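Local coordinates for penicillin-binding 1 transmembrane protein MrcA (Nitrosomonas europaea ATCC 19718, PDB 3D0F) that probably polymerises and cross-links peptidoglycan as a bifunctional glycosyltransferase and transpeptidase, here represented by its OB-like domain, whose own role is unknown, at residues Lys12-Leu17 and Glu21-Ile26; Asp35-Val40 and Gly98-Val103; Gly47-Phe52 and Asp64-Ala69; Glu57-Thr62 and Ile90-Thr95. One frame throughout, in Å; residues are numbered along the deposited sequence.

Interaction 1 of 4, residues Lys12-Leu17 and Glu21-Ile26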
loop_
_atom_site.group_PDB
_atom_site.type_symbol
_atom_site.label_atom_id
_atom_site.label_comp_id
_atom_site.label_asym_id
_atom_site.label_seq_id
_atom_site.Cartn_x
_atom_site.Cartn_y
_atom_site.Cartn_z
ATOM N N LYS A 12 -10.818 7.887 -17.692
ATOM C CA LYS A 12 -10.596 8.317 -19.074
ATOM C C LYS A 12 -9.105 8.625 -19.251
ATOM O O LYS A 12 -8.578 9.555 -18.638
ATOM C CB LYS A 12 -11.430 9.550 -19.367
ATOM C CG LYS A 12 -11.375 9.951 -20.817
ATOM C CD LYS A 12 -12.108 11.247 -21.014
ATOM C CE LYS A 12 -13.614 11.090 -21.075
ATOM N NZ LYS A 12 -14.194 12.173 -21.939
ATOM N N LEU A 13 -8.399 7.846 -20.060
ATOM C CA LEU A 13 -6.973 7.978 -20.150
ATOM C C LEU A 13 -6.590 9.161 -21.062
ATOM O O LEU A 13 -7.366 9.538 -21.956
ATOM C CB LEU A 13 -6.319 6.743 -20.755
ATOM C CG LEU A 13 -6.385 5.431 -19.996
ATOM C CD1 LEU A 13 -5.880 4.330 -20.954
ATOM C CD2 LEU A 13 -5.579 5.495 -18.726
ATOM N N PRO A 14 -5.398 9.698 -20.823
ATOM C CA PRO A 14 -4.794 10.601 -21.838
ATOM C C PRO A 14 -4.288 9.777 -23.046
ATOM O O PRO A 14 -4.079 8.568 -22.909
ATOM C CB PRO A 14 -3.603 11.189 -21.078
ATOM C CG PRO A 14 -3.206 10.105 -20.105
ATOM C CD PRO A 14 -4.518 9.532 -19.661
ATOM N N LYS A 15 -4.009 10.447 -24.191
ATOM C CA LYS A 15 -3.310 9.802 -25.343
ATOM C C LYS A 15 -1.941 9.256 -24.975
ATOM O O LYS A 15 -1.563 8.138 -25.362
ATOM C CB LYS A 15 -3.041 10.829 -26.437
ATOM C CG LYS A 15 -3.891 10.755 -27.668
ATOM C CD LYS A 15 -3.326 11.606 -28.774
ATOM C CE LYS A 15 -2.333 10.885 -29.680
ATOM N NZ LYS A 15 -2.162 11.668 -30.967
ATOM N N ASP A 16 -1.165 10.072 -24.261
ATOM C CA ASP A 16 0.198 9.714 -23.864
ATOM C C ASP A 16 0.233 8.900 -22.573
ATOM O O ASP A 16 0.070 9.398 -21.455
ATOM C CB ASP A 16 1.091 10.988 -23.846
ATOM C CG ASP A 16 2.528 10.735 -23.372
ATOM O OD1 ASP A 16 2.964 9.564 -23.214
ATOM O OD2 ASP A 16 3.246 11.754 -23.142
ATOM N N LEU A 17 0.474 7.604 -22.742
ATOM C CA LEU A 17 0.527 6.670 -21.636
ATOM C C LEU A 17 1.802 6.698 -20.798
ATOM O O LEU A 17 1.924 5.933 -19.837
ATOM C CB LEU A 17 0.268 5.250 -22.154
ATOM C CG LEU A 17 -1.028 5.099 -22.949
ATOM C CD1 LEU A 17 -1.063 3.717 -23.536
ATOM C CD2 LEU A 17 -2.272 5.343 -22.086
ATOM N N GLU A 21 2.054 12.755 -14.986
ATOM C CA GLU A 21 1.220 13.813 -14.376
ATOM C C GLU A 21 -0.261 13.655 -14.735
ATOM O O GLU A 21 -1.129 13.739 -13.862
ATOM C CB GLU A 21 1.705 15.183 -14.844
ATOM C CG GLU A 21 0.960 16.382 -14.262
ATOM C CD GLU A 21 1.596 17.719 -14.643
ATOM O OE1 GLU A 21 1.347 18.198 -15.783
ATOM O OE2 GLU A 21 2.336 18.278 -13.800
ATOM N N ALA A 22 -0.542 13.447 -16.008
ATOM C CA ALA A 22 -1.899 13.245 -16.475
ATOM C C ALA A 22 -2.528 11.989 -15.858
ATOM O O ALA A 22 -3.707 12.016 -15.472
ATOM C CB ALA A 22 -1.913 13.110 -17.976
ATOM N N LEU A 23 -1.748 10.907 -15.796
ATOM C CA LEU A 23 -2.217 9.660 -15.218
ATOM C C LEU A 23 -2.478 9.824 -13.732
ATOM O O LEU A 23 -3.486 9.329 -13.218
ATOM C CB LEU A 23 -1.240 8.485 -15.462
ATOM C CG LEU A 23 -1.123 8.140 -16.949
ATOM C CD1 LEU A 23 0.065 7.246 -17.195
ATOM C CD2 LEU A 23 -2.439 7.493 -17.477
ATOM N N GLN A 24 -1.590 10.506 -12.997
ATOM C CA GLN A 24 -1.840 10.776 -11.568
ATOM C C GLN A 24 -3.098 11.607 -11.401
ATOM O O GLN A 24 -3.900 11.414 -10.485
ATOM C CB GLN A 24 -0.683 11.575 -10.935
ATOM C CG GLN A 24 0.573 10.773 -10.682
ATOM C CD GLN A 24 0.445 9.645 -9.643
ATOM O OE1 GLN A 24 -0.550 9.521 -8.880
ATOM N NE2 GLN A 24 1.485 8.824 -9.592
ATOM N N ASP A 25 -3.296 12.567 -12.296
ATOM C CA ASP A 25 -4.476 13.444 -12.196
ATOM C C ASP A 25 -5.778 12.676 -12.342
ATOM O O ASP A 25 -6.738 12.923 -11.583
ATOM C CB ASP A 25 -4.424 14.556 -13.246
ATOM C CG ASP A 25 -3.506 15.712 -12.840
ATOM O OD1 ASP A 25 -2.930 15.747 -11.711
ATOM O OD2 ASP A 25 -3.388 16.598 -13.698
ATOM N N ILE A 26 -5.835 11.710 -13.268
ATOM C CA ILE A 26 -7.131 10.962 -13.432
ATOM C C ILE A 26 -7.372 10.029 -12.224
ATOM O O ILE A 26 -8.524 9.693 -11.959
ATOM C CB ILE A 26 -7.276 10.168 -14.739
ATOM C CG1 ILE A 26 -6.206 9.063 -14.856
ATOM C CG2 ILE A 26 -7.130 11.130 -15.945
ATOM C CD1 ILE A 26 -6.383 8.171 -16.068
#

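Interaction 2 of 4, residues Asp35-Val40 and Gly98-Val103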
loop_
_atom_site.group_PDB
_atom_site.type_symbol
_atom_site.label_atom_id
_atom_site.label_comp_id
_atom_site.label_asym_id
_atom_site.label_seq_id
_atom_site.Cartn_x
_atom_site.Cartn_y
_atom_site.Cartn_z
ATOM N N ASP A 35 0.283 2.321 -0.446
ATOM C CA ASP A 35 1.694 2.327 -0.047
ATOM C C ASP A 35 1.934 2.930 1.334
ATOM O O ASP A 35 3.096 3.023 1.773
ATOM C CB ASP A 35 2.566 3.019 -1.074
ATOM C CG ASP A 35 2.357 2.481 -2.524
ATOM O OD1 ASP A 35 2.531 1.256 -2.694
ATOM O OD2 ASP A 35 2.049 3.300 -3.436
ATOM N N ILE A 36 0.870 3.336 1.995
ATOM C CA ILE A 36 0.920 3.848 3.379
ATOM C C ILE A 36 0.498 2.689 4.247
ATOM O O ILE A 36 -0.697 2.348 4.321
ATOM C CB ILE A 36 0.015 5.084 3.615
ATOM C CG1 ILE A 36 0.486 6.208 2.699
ATOM C CG2 ILE A 36 0.108 5.518 5.114
ATOM C CD1 ILE A 36 -0.363 7.466 2.746
ATOM N N LEU A 37 1.484 2.083 4.899
ATOM C CA LEU A 37 1.343 0.778 5.531
ATOM C C LEU A 37 1.302 0.853 7.041
ATOM O O LEU A 37 1.897 1.718 7.642
ATOM C CB LEU A 37 2.516 -0.104 5.141
ATOM C CG LEU A 37 2.812 -0.195 3.658
ATOM C CD1 LEU A 37 3.922 -1.188 3.413
ATOM C CD2 LEU A 37 1.536 -0.518 2.836
ATOM N N ALA A 38 0.586 -0.076 7.648
ATOM C CA ALA A 38 0.517 -0.159 9.109
ATOM C C ALA A 38 1.800 -0.773 9.644
ATOM O O ALA A 38 2.385 -1.706 9.082
ATOM C CB ALA A 38 -0.718 -0.999 9.583
ATOM N N ALA A 39 2.228 -0.293 10.818
ATOM C CA ALA A 39 3.336 -0.919 11.497
ATOM C C ALA A 39 3.161 -0.697 13.002
ATOM O O ALA A 39 2.580 0.291 13.432
ATOM C CB ALA A 39 4.696 -0.384 11.042
ATOM N N VAL A 40 3.689 -1.617 13.770
ATOM C CA VAL A 40 3.676 -1.479 15.229
ATOM C C VAL A 40 5.087 -1.238 15.715
ATOM O O VAL A 40 6.009 -1.976 15.372
ATOM C CB VAL A 40 3.071 -2.705 15.976
ATOM C CG1 VAL A 40 3.818 -3.996 15.655
ATOM C CG2 VAL A 40 3.076 -2.479 17.483
ATOM N N GLY A 98 14.458 4.534 -0.990
ATOM C CA GLY A 98 14.502 3.212 -0.335
ATOM C C GLY A 98 14.376 3.199 1.172
ATOM O O GLY A 98 14.283 2.128 1.757
ATOM N N SER A 99 14.364 4.361 1.803
ATOM C CA SER A 99 14.276 4.431 3.259
ATOM C C SER A 99 12.812 4.593 3.638
ATOM O O SER A 99 12.010 5.211 2.904
ATOM C CB SER A 99 15.091 5.627 3.805
ATOM O OG SER A 99 16.491 5.529 3.623
ATOM N N TRP A 100 12.427 4.055 4.800
ATOM C CA TRP A 100 11.089 4.190 5.308
ATOM C C TRP A 100 10.930 5.495 6.049
ATOM O O TRP A 100 11.869 5.977 6.677
ATOM C CB TRP A 100 10.747 3.013 6.244
ATOM C CG TRP A 100 10.604 1.710 5.462
ATOM C CD1 TRP A 100 11.588 0.830 5.168
ATOM C CD2 TRP A 100 9.411 1.179 4.863
ATOM N NE1 TRP A 100 11.104 -0.205 4.398
ATOM C CE2 TRP A 100 9.761 -0.028 4.228
ATOM C CE3 TRP A 100 8.092 1.615 4.784
ATOM C CZ2 TRP A 100 8.838 -0.797 3.514
ATOM C CZ3 TRP A 100 7.169 0.816 4.109
ATOM C CH2 TRP A 100 7.559 -0.356 3.467
ATOM N N GLN A 101 9.714 6.049 6.004
ATOM C CA GLN A 101 9.355 7.240 6.739
ATOM C C GLN A 101 8.052 7.037 7.494
ATOM O O GLN A 101 7.156 6.314 7.028
ATOM C CB GLN A 101 9.222 8.416 5.757
ATOM C CG GLN A 101 8.089 8.205 4.768
ATOM C CD GLN A 101 8.059 9.133 3.577
ATOM O OE1 GLN A 101 7.481 8.766 2.545
ATOM N NE2 GLN A 101 8.618 10.325 3.711
ATOM N N ILE A 102 7.934 7.685 8.654
ATOM C CA ILE A 102 6.692 7.708 9.434
ATOM C C ILE A 102 5.808 8.819 8.869
ATOM O O ILE A 102 6.190 10.015 8.799
ATOM C CB ILE A 102 6.943 7.946 10.904
ATOM C CG1 ILE A 102 7.829 6.845 11.503
ATOM C CG2 ILE A 102 5.590 8.095 11.608
ATOM C CD1 ILE A 102 8.161 7.006 12.992
ATOM N N VAL A 103 4.642 8.385 8.427
ATOM C CA VAL A 103 3.645 9.264 7.825
ATOM C C VAL A 103 2.274 9.075 8.511
ATOM O O VAL A 103 2.169 8.470 9.554
ATOM C CB VAL A 103 3.538 8.952 6.319
ATOM C CG1 VAL A 103 4.869 9.234 5.632
ATOM C CG2 VAL A 103 3.069 7.517 6.044
#

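Interaction 3 of 4, residues Gly47-Phe52 and Asp64-Ala69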
loop_
_atom_site.group_PDB
_atom_site.type_symbol
_atom_site.label_atom_id
_atom_site.label_comp_id
_atom_site.label_asym_id
_atom_site.label_seq_id
_atom_site.Cartn_x
_atom_site.Cartn_y
_atom_site.Cartn_z
ATOM N N GLY A 47 16.683 8.968 17.543
ATOM C CA GLY A 47 17.543 8.587 16.406
ATOM C C GLY A 47 17.071 7.392 15.600
ATOM O O GLY A 47 17.550 7.195 14.507
ATOM N N ALA A 48 16.168 6.560 16.135
ATOM C CA ALA A 48 15.747 5.381 15.403
ATOM C C ALA A 48 14.453 4.813 15.973
ATOM O O ALA A 48 14.298 4.720 17.182
ATOM C CB ALA A 48 16.799 4.328 15.517
ATOM N N VAL A 49 13.559 4.415 15.092
ATOM C CA VAL A 49 12.364 3.679 15.449
ATOM C C VAL A 49 12.428 2.351 14.700
ATOM O O VAL A 49 12.618 2.337 13.464
ATOM C CB VAL A 49 11.117 4.481 15.021
ATOM C CG1 VAL A 49 9.865 3.622 15.115
ATOM C CG2 VAL A 49 11.045 5.793 15.822
ATOM N N GLU A 50 12.247 1.242 15.427
ATOM C CA GLU A 50 12.092 -0.081 14.814
ATOM C C GLU A 50 10.604 -0.413 14.861
ATOM O O GLU A 50 9.974 -0.259 15.910
ATOM C CB GLU A 50 12.857 -1.150 15.613
ATOM C CG GLU A 50 14.344 -0.966 15.573
ATOM C CD GLU A 50 15.171 -2.256 15.611
ATOM O OE1 GLU A 50 14.658 -3.349 15.963
ATOM O OE2 GLU A 50 16.382 -2.133 15.276
ATOM N N ALA A 51 10.051 -0.869 13.752
ATOM C CA ALA A 51 8.638 -1.186 13.660
ATOM C C ALA A 51 8.406 -2.462 12.848
ATOM O O ALA A 51 9.171 -2.749 11.915
ATOM C CB ALA A 51 7.847 0.008 13.083
ATOM N N PHE A 52 7.387 -3.225 13.208
ATOM C CA PHE A 52 7.017 -4.467 12.540
ATOM C C PHE A 52 5.838 -4.204 11.604
ATOM O O PHE A 52 4.849 -3.618 12.009
ATOM C CB PHE A 52 6.602 -5.509 13.595
ATOM C CG PHE A 52 6.266 -6.863 13.033
ATOM C CD1 PHE A 52 7.254 -7.816 12.903
ATOM C CD2 PHE A 52 4.965 -7.206 12.737
ATOM C CE1 PHE A 52 6.967 -9.103 12.399
ATOM C CE2 PHE A 52 4.660 -8.484 12.202
ATOM C CZ PHE A 52 5.673 -9.418 12.062
ATOM N N ASP A 64 15.879 11.427 7.876
ATOM C CA ASP A 64 14.761 12.158 7.235
ATOM C C ASP A 64 13.414 11.499 7.531
ATOM O O ASP A 64 12.395 12.193 7.681
ATOM C CB ASP A 64 14.965 12.225 5.739
ATOM C CG ASP A 64 16.118 13.097 5.323
ATOM O OD1 ASP A 64 16.709 13.844 6.147
ATOM O OD2 ASP A 64 16.411 13.047 4.085
ATOM N N GLY A 65 13.397 10.165 7.639
ATOM C CA GLY A 65 12.171 9.425 7.899
ATOM C C GLY A 65 11.490 9.747 9.209
ATOM O O GLY A 65 10.314 9.442 9.368
ATOM N N LEU A 66 12.231 10.310 10.175
ATOM C CA LEU A 66 11.700 10.654 11.471
ATOM C C LEU A 66 11.308 12.134 11.602
ATOM O O LEU A 66 10.780 12.539 12.622
ATOM C CB LEU A 66 12.745 10.338 12.563
ATOM C CG LEU A 66 13.127 8.888 12.719
ATOM C CD1 LEU A 66 14.144 8.760 13.863
ATOM C CD2 LEU A 66 11.908 7.990 12.962
ATOM N N LYS A 67 11.595 12.939 10.591
ATOM C CA LYS A 67 11.435 14.393 10.673
ATOM C C LYS A 67 10.011 14.808 10.992
ATOM O O LYS A 67 9.761 15.637 11.893
ATOM C CB LYS A 67 11.849 15.035 9.350
ATOM C CG LYS A 67 13.361 15.022 9.086
ATOM C CD LYS A 67 13.740 15.688 7.738
ATOM C CE LYS A 67 13.752 17.189 7.819
ATOM N NZ LYS A 67 14.852 17.686 8.688
ATOM N N ALA A 68 9.067 14.246 10.235
ATOM C CA ALA A 68 7.660 14.661 10.397
ATOM C C ALA A 68 7.169 14.338 11.786
ATOM O O ALA A 68 6.419 15.110 12.373
ATOM C CB ALA A 68 6.793 14.007 9.382
ATOM N N ALA A 69 7.648 13.238 12.352
ATOM C CA ALA A 69 7.224 12.733 13.658
ATOM C C ALA A 69 7.996 13.297 14.874
ATOM O O ALA A 69 7.867 12.815 16.005
ATOM C CB ALA A 69 7.266 11.185 13.639
#

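Interaction 4 of 4, residues Glu57-Thr62 and Ile90-Thr95. With PO4 (phosphate ion), chain C.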
loop_
_atom_site.group_PDB
_atom_site.type_symbol
_atom_site.label_atom_id
_atom_site.label_comp_id
_atom_site.label_asym_id
_atom_site.label_seq_id
_atom_site.Cartn_x
_atom_site.Cartn_y
_atom_site.Cartn_z
ATOM N N GLU A 57 8.183 -8.051 8.090
ATOM C CA GLU A 57 9.510 -7.492 8.183
ATOM C C GLU A 57 9.561 -6.419 9.276
ATOM O O GLU A 57 8.558 -5.760 9.580
ATOM C CB GLU A 57 9.969 -7.000 6.804
ATOM C CG GLU A 57 10.197 -8.201 5.868
ATOM C CD GLU A 57 10.562 -7.877 4.431
ATOM O OE1 GLU A 57 10.221 -6.799 3.909
ATOM O OE2 GLU A 57 11.186 -8.761 3.806
ATOM N N THR A 58 10.727 -6.313 9.898
ATOM C CA THR A 58 10.993 -5.275 10.892
ATOM C C THR A 58 11.826 -4.239 10.146
ATOM O O THR A 58 12.839 -4.546 9.501
ATOM C CB THR A 58 11.683 -5.789 12.143
ATOM O OG1 THR A 58 10.836 -6.746 12.819
ATOM C CG2 THR A 58 11.987 -4.625 13.107
ATOM N N ILE A 59 11.331 -3.027 10.169
ATOM C CA ILE A 59 12.000 -1.890 9.509
ATOM C C ILE A 59 12.589 -0.955 10.570
ATOM O O ILE A 59 12.153 -0.959 11.711
ATOM C CB ILE A 59 11.036 -1.076 8.583
ATOM C CG1 ILE A 59 9.812 -0.532 9.336
ATOM C CG2 ILE A 59 10.560 -1.952 7.385
ATOM C CD1 ILE A 59 8.911 0.412 8.516
ATOM N N ARG A 60 13.610 -0.212 10.150
ATOM C CA ARG A 60 14.255 0.782 10.988
ATOM C C ARG A 60 14.145 2.146 10.306
ATOM O O ARG A 60 14.663 2.313 9.178
ATOM C CB ARG A 60 15.726 0.407 11.228
ATOM C CG ARG A 60 16.380 1.098 12.387
ATOM C CD ARG A 60 17.713 0.345 12.749
ATOM N NE ARG A 60 18.324 0.845 13.953
ATOM C CZ ARG A 60 19.203 1.831 14.010
ATOM N NH1 ARG A 60 19.616 2.480 12.905
ATOM N NH2 ARG A 60 19.671 2.190 15.198
ATOM N N ILE A 61 13.550 3.115 10.998
ATOM C CA ILE A 61 13.306 4.482 10.467
ATOM C C ILE A 61 14.268 5.402 11.200
ATOM O O ILE A 61 14.314 5.386 12.430
ATOM C CB ILE A 61 11.852 4.938 10.647
ATOM C CG1 ILE A 61 10.914 3.886 10.013
ATOM C CG2 ILE A 61 11.598 6.343 10.010
ATOM C CD1 ILE A 61 9.637 3.639 10.810
ATOM N N THR A 62 14.993 6.218 10.424
ATOM C CA THR A 62 16.040 7.096 10.948
ATOM C C THR A 62 16.075 8.385 10.118
ATOM O O THR A 62 15.395 8.479 9.113
ATOM C CB THR A 62 17.453 6.456 10.864
ATOM O OG1 THR A 62 17.820 6.244 9.479
ATOM C CG2 THR A 62 17.466 5.111 11.625
ATOM N N ILE A 90 1.566 2.935 14.046
ATOM C CA ILE A 90 1.957 4.019 13.126
ATOM C C ILE A 90 1.707 3.628 11.710
ATOM O O ILE A 90 1.375 2.478 11.406
ATOM C CB ILE A 90 3.446 4.428 13.335
ATOM C CG1 ILE A 90 4.393 3.246 13.126
ATOM C CG2 ILE A 90 3.600 5.023 14.798
ATOM C CD1 ILE A 90 5.845 3.612 12.991
ATOM N N ARG A 91 1.897 4.584 10.827
ATOM C CA ARG A 91 1.844 4.323 9.401
ATOM C C ARG A 91 3.189 4.709 8.826
ATOM O O ARG A 91 3.784 5.722 9.204
ATOM C CB ARG A 91 0.733 5.150 8.731
ATOM C CG ARG A 91 -0.650 4.894 9.352
ATOM C CD ARG A 91 -1.288 3.558 8.952
ATOM N NE ARG A 91 -2.462 3.359 9.787
ATOM C CZ ARG A 91 -3.330 2.354 9.664
ATOM N NH1 ARG A 91 -3.201 1.470 8.696
ATOM N NH2 ARG A 91 -4.343 2.273 10.538
ATOM N N VAL A 92 3.615 3.920 7.865
ATOM C CA VAL A 92 4.918 4.112 7.217
ATOM C C VAL A 92 4.834 4.022 5.707
ATOM O O VAL A 92 3.955 3.330 5.162
ATOM C CB VAL A 92 5.931 3.075 7.750
ATOM C CG1 VAL A 92 6.112 3.270 9.238
ATOM C CG2 VAL A 92 5.437 1.655 7.493
ATOM N N LYS A 93 5.782 4.684 5.049
ATOM C CA LYS A 93 5.866 4.610 3.597
ATOM C C LYS A 93 7.353 4.567 3.199
ATOM O O LYS A 93 8.150 5.333 3.744
ATOM C CB LYS A 93 5.197 5.849 3.018
ATOM C CG LYS A 93 5.056 5.892 1.499
ATOM C CD LYS A 93 4.327 7.147 1.069
ATOM C CE LYS A 93 4.328 7.374 -0.418
ATOM N NZ LYS A 93 4.270 6.204 -1.268
ATOM N N LYS A 94 7.641 3.831 2.136
ATOM C CA LYS A 94 8.997 3.685 1.633
ATOM C C LYS A 94 9.224 4.763 0.571
ATOM O O LYS A 94 8.434 4.872 -0.392
ATOM C CB LYS A 94 9.187 2.284 1.073
ATOM C CG LYS A 94 10.640 1.937 0.780
ATOM C CD LYS A 94 10.741 0.541 0.209
ATOM C CE LYS A 94 12.138 -0.008 0.252
ATOM N NZ LYS A 94 12.175 -1.273 -0.516
ATOM N N THR A 95 10.264 5.568 0.722
ATOM C CA THR A 95 10.554 6.583 -0.263
ATOM C C THR A 95 11.186 5.976 -1.523
ATOM O O THR A 95 11.621 4.818 -1.538
ATOM C CB THR A 95 11.492 7.622 0.270
ATOM O OG1 THR A 95 12.794 7.005 0.391
ATOM C CG2 THR A 95 11.010 8.196 1.635
HETATM P P PO4 C . -6.621 -0.420 9.093
HETATM O O1 PO4 C . -6.560 0.414 10.341
HETATM O O2 PO4 C . -7.331 -1.704 9.451
HETATM O O3 PO4 C . -7.399 0.330 8.027
HETATM O O4 PO4 C . -5.261 -0.754 8.537
#

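Interaction 1 of 4, residues Lys12-Leu17 and Glu21-Ile26
The puckered pyrrolidine ring of Pro14, the nearest thing here to a flat group, meets the helix through CB, CG and CD. CG lies 3.9 Å from Ala22 CB, while CD rests against Leu23 CD2 at 3.6 Å, with the Leu23 side chain running at about a right angle to the ring. A proline, rigid and wholly apolar along this rim, suits an extended loop that has to lie on a helix, and the small Ala22 lets it come close. To one side, Leu13 CD2 reaches Leu23 CD2 and Ile26 CD1, each at 3.9 Å. Ile26 holds CG1 between its backbone N and carbonyl carbon (chi1 62°), which leaves CG2 over the loop, 3.4 Å from Lys12 O. At the other end Leu23 CD1 approaches Leu17 O to 3.5 Å. The segment 12-17 thus runs down one side of helix 20-26, and Asp19 OD1, just before it, accepts a hydrogen bond from Ala22 N. Leu13 packs on Pro86 and Leu23 on Phe52, both of the second subunit. No hydrogen bond joins loop and helix, so they are held by van der Waals packing, whereas Gln24 NE2 also gives a hydrogen bond to Lys54 O of the second subunit.

Interaction 2 of 4, residues Asp35-Val40 and Gly98-Val103
Ile36 carries CG1 beside its backbone N (chi1 -61°), which turns CG2 towards Val103, and Val103 answers with its own CG2, set in the cleft flanked by N and C. The two methyls meet at 3.7 Å as the side chains cross obliquely. In Trp100, chi1 of -70° swings the indole out from its strand and chi2 of 89° turns its plane roughly perpendicular to the CA-CB-CG plane, carrying the six-membered ring towards Leu37. Leu37 CD1 then touches the rim of that ring, close to its plane, 3.7 Å from CH2 and 3.9 Å from CZ3, so Leu37 meets the ring at its edge. Strands 37-45 and 100-103 are not hydrogen-bonded to each other: strand 88-94 lies between them in the antiparallel sheet, so the contact is made by side chains reaching past it, and the long Leu37 and the broad Trp100 suit that span. Trp100 also touches Ile59 and Ile61 of strand 58-61, at the far end of the strand order, consistent with the sheet curling round as in an OB-type barrel. Ile36, by contrast, rests on Arg91 and Leu105. Next to it, Asp35 OD1 forms a salt bridge with Arg53 NH1 of the second subunit.

Interaction 3 of 4, residues Gly47-Phe52 and Asp64-Ala69
Leu66 and Val49 approach at a slant, so that the forked end of the leucine straddles the start of the strand instead of meeting the valine squarely. One prong, CD2, lies 3.7 Å from Val49 CG2 and 4.1 Å from Val49 CB. The other, CD1, settles on the backbone where Gly47 leads into Ala48, 3.7 Å from Gly47 C and 3.8 Å from Ala48 N. Val49 turns CG1 away from its own nitrogen (chi1 168°), which leaves CG2 beside that nitrogen and facing the leucine. A beta-branched valine is at ease in an extended strand, and the long leucine spans the distance from the opposing loop. That loop, 64-69, falls between strands 58-61 and 88-94, where OB folds commonly carry a helix; here the backbone of 64-68 coils as a helix would but lacks the repeating helical hydrogen bonds, although Lys67 N bonds to Asp64 O at 3.1 Å. Leu66 is buried, resting also on Ile61, Ile102 and Leu73. Gly47 sits in the turn between strands 37-45 and 48-53, with its N bonded to Thr45 OG1.

Interaction 4 of 4, residues Glu57-Thr62 and Ile90-Thr95
Ile59 and Val92 face each other across the interior of the OB-type barrel, where strands 58-61 and 90-94 run nearly perpendicular, at 83°, with their axes 10.0 Å apart. These strands are not neighbours in the sheet, and side chains alone make the contact between them. The packing is closest around Val92: Ile59 CD1 comes tip to tip with its CG2 at 3.8 Å, while Ile61 CD1 slants past its CG1 at 3.9 Å. Ile59 CG1 is wedged between the flanking N and C, and the extended chi2 then sends CD1 to Val92. Ile61 CD1 lies further from Ile90 CD1, at 4.4 Å. Beta-branched residues suit all four places, being at home in strands and wholly apolar inside. Arg91, between Ile90 and Val92, belongs to the other side of the strand, which is partly open to solvent. Its chain bends at chi2 and brings the guanidinium to a phosphate ion, probably from the crystallisation liquor, that also accepts a bond from Gly31 N of the second subunit; NH2 also forms a salt bridge with Glu8 OE2 of that subunit. The phosphorus lies in the guanidinium plane at its edge, with Arg91 NH1 3.0 Å from O4 (176°) and NH2 2.9 Å from O1 (167°).

Interactions 2, 3 and 4 lie together, with centres 4 to 9 Å apart, and share one antiparallel sheet in the order 58-61, 48-53, 37-45, 88-94, 100-103. Backbone bonds tie them directly: Leu37 N to Val92 O, Ile61 N to Val49 O, and Ile102 N to Gly65 O. Along the chain, interaction 2 spans the others, joining the first and last strands of the sheet, while the segments of 3 and 4 alternate between them. Interaction 1 comes earlier and stands apart, its centre 27 to 34 Å from the rest. The chain therefore has a compact OB-like body and an extended N-terminal arm that packs on the second subunit; the body too touches that subunit.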